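Local coordinates for protein alpha-L-rhamnosidase (Streptomyces avermitilis, PDB 3W5M) that hydrolyses terminal alpha-L-rhamnose residues from citrus flavonoids such as naringin and rutin and from the arabinogalactan-protein gum arabic, and binds L-rhamnose through a calcium-dependent module, at residues G383-F388 against P683-L688. Residues are numbered along the deposited sequence; the frame is centred on the assembly and turned at random. Where two conformers were deposited one is given.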
loop_
_atom_site.group_PDB
_atom_site.type_symbol
_atom_site.label_atom_id
_atom_site.label_comp_id
_atom_site.label_asym_id
_atom_site.label_seq_id
_atom_site.Cartn_x
_atom_site.Cartn_y
_atom_site.Cartn_z
ATOM N N GLY A 383 10.092 -11.249 4.317
ATOM C CA GLY A 383 10.169 -11.555 2.889
ATOM C C GLY A 383 10.799 -10.415 2.111
ATOM O O GLY A 383 11.239 -9.413 2.714
ATOM N N ASN A 384 10.902 -10.574 0.782
ATOM C CA ASN A 384 11.445 -9.476 -0.059
ATOM C C ASN A 384 10.673 -8.162 0.109
ATOM O O ASN A 384 9.442 -8.148 0.122
ATOM C CB ASN A 384 11.455 -9.856 -1.541
ATOM C CG ASN A 384 12.414 -10.974 -1.851
ATOM O OD1 ASN A 384 13.534 -11.026 -1.313
ATOM N ND2 ASN A 384 11.979 -11.897 -2.737
ATOM N N VAL A 385 11.392 -7.046 0.205
ATOM C CA VAL A 385 10.777 -5.738 0.392
ATOM C C VAL A 385 11.524 -4.829 -0.570
ATOM O O VAL A 385 12.766 -4.776 -0.541
ATOM C CB VAL A 385 10.964 -5.220 1.839
ATOM C CG1 VAL A 385 10.564 -3.754 1.960
ATOM C CG2 VAL A 385 10.184 -6.076 2.830
ATOM N N GLY A 386 10.766 -4.149 -1.426
ATOM C CA GLY A 386 11.336 -3.232 -2.437
ATOM C C GLY A 386 12.461 -3.878 -3.242
ATOM O O GLY A 386 12.366 -5.036 -3.654
ATOM N N MET A 387 13.536 -3.118 -3.460
ATOM C CA MET A 387 14.680 -3.631 -4.207
ATOM C C MET A 387 15.815 -4.089 -3.269
ATOM O O MET A 387 17.002 -4.143 -3.640
ATOM C CB MET A 387 15.094 -2.613 -5.298
ATOM C CG MET A 387 14.920 -1.136 -4.967
ATOM S SD MET A 387 13.284 -0.322 -4.932
ATOM C CE MET A 387 13.877 1.352 -4.641
ATOM N N PHE A 388 15.431 -4.496 -2.056
ATOM C CA PHE A 388 16.359 -4.669 -0.948
ATOM C C PHE A 388 16.497 -6.094 -0.420
ATOM O O PHE A 388 17.265 -6.344 0.501
ATOM C CB PHE A 388 15.978 -3.693 0.192
ATOM C CG PHE A 388 15.853 -2.275 -0.271
ATOM C CD1 PHE A 388 16.950 -1.636 -0.864
ATOM C CD2 PHE A 388 14.656 -1.585 -0.130
ATOM C CE1 PHE A 388 16.839 -0.341 -1.328
ATOM C CE2 PHE A 388 14.546 -0.281 -0.584
ATOM C CZ PHE A 388 15.639 0.334 -1.183
ATOM N N PRO A 683 7.293 3.287 6.043
ATOM C CA PRO A 683 8.437 2.860 6.877
ATOM C C PRO A 683 9.763 2.942 6.136
ATOM O O PRO A 683 9.834 2.712 4.928
ATOM C CB PRO A 683 8.128 1.387 7.187
ATOM C CG PRO A 683 6.645 1.326 7.154
ATOM C CD PRO A 683 6.224 2.257 6.039
ATOM N N ALA A 684 10.810 3.269 6.880
ATOM C CA ALA A 684 12.123 3.470 6.289
ATOM C C ALA A 684 12.834 2.127 6.119
ATOM O O ALA A 684 13.091 1.418 7.087
ATOM C CB ALA A 684 12.943 4.445 7.138
ATOM N N VAL A 685 13.079 1.767 4.868
ATOM C CA VAL A 685 13.834 0.569 4.524
ATOM C C VAL A 685 14.870 0.915 3.464
ATOM O O VAL A 685 14.733 1.930 2.759
ATOM C CB VAL A 685 12.923 -0.585 4.026
ATOM C CG1 VAL A 685 12.016 -1.057 5.139
ATOM C CG2 VAL A 685 12.086 -0.167 2.826
ATOM N N GLY A 686 15.914 0.090 3.400
ATOM C CA GLY A 686 16.906 0.118 2.342
ATOM C C GLY A 686 17.806 1.339 2.193
ATOM O O GLY A 686 18.295 1.606 1.095
ATOM N N ASN A 687 18.030 2.097 3.256
ATOM C CA ASN A 687 18.969 3.253 3.158
ATOM C C ASN A 687 18.743 4.223 1.976
ATOM O O ASN A 687 19.684 4.610 1.264
ATOM C CB ASN A 687 20.415 2.750 3.120
ATOM C CG ASN A 687 20.808 1.999 4.378
ATOM O OD1 ASN A 687 20.868 2.577 5.464
ATOM N ND2 ASN A 687 21.097 0.705 4.233
ATOM N N LEU A 688 17.482 4.529 1.724
ATOM C CA LEU A 688 17.148 5.634 0.863
ATOM C C LEU A 688 17.385 6.838 1.744
ATOM O O LEU A 688 17.544 6.706 2.967
ATOM C CB LEU A 688 15.699 5.520 0.408
ATOM C CG LEU A 688 15.481 4.248 -0.422
ATOM C CD1 LEU A 688 13.999 4.008 -0.626
ATOM C CD2 LEU A 688 16.210 4.356 -1.762
#
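One face of the Phe388 ring is set against Gly686 CA. Gly686 CA sits over the middle of that face, 3.5 Å from the Phe388 ring centroid and only 3° off the normal, a CH-pi contact. A side chain on Gly686 would run into Phe388 CE2. The carbonyl of Gly686 approaches the ring, with its O 3.4 Å from Phe388 CE1. On the opposite face, Met387 CG rests toward the rim, so the ring is held between its own neighbour and the glycine. With CG anti to its own carbonyl carbon (chi1 -52°), the Phe388 side chain leaves the turn on the side of 683-688. The far end of the ring meets Leu688, whose CG is 4.0 Å from Phe388 CZ. Near the root of the ring, Val685 CG2 lies 4.2 Å from Phe388 CD2. Val685 CG2 also meets Val385 CG1 at 4.0 Å, and the two valine side chains cross at about a right angle. An alanine in place of Phe388 would probably leave Gly686 CA without its aromatic cover and open a gap beside Leu688. Residues 385-388 form a type II' beta turn, closed by Phe388 N to Val385 O at 3.1 Å, with Gly386 at positive phi. The turn lies within the alpha-L-rhamnosidase N-terminal family region, in the middle part of the chain. Met387 also touches Glu636, the probable proton donor. The arrangement is an interdomain contact beside the active site of this family 78 glycoside hydrolase, between a loop of its (alpha/alpha)6-barrel and a turn from another domain.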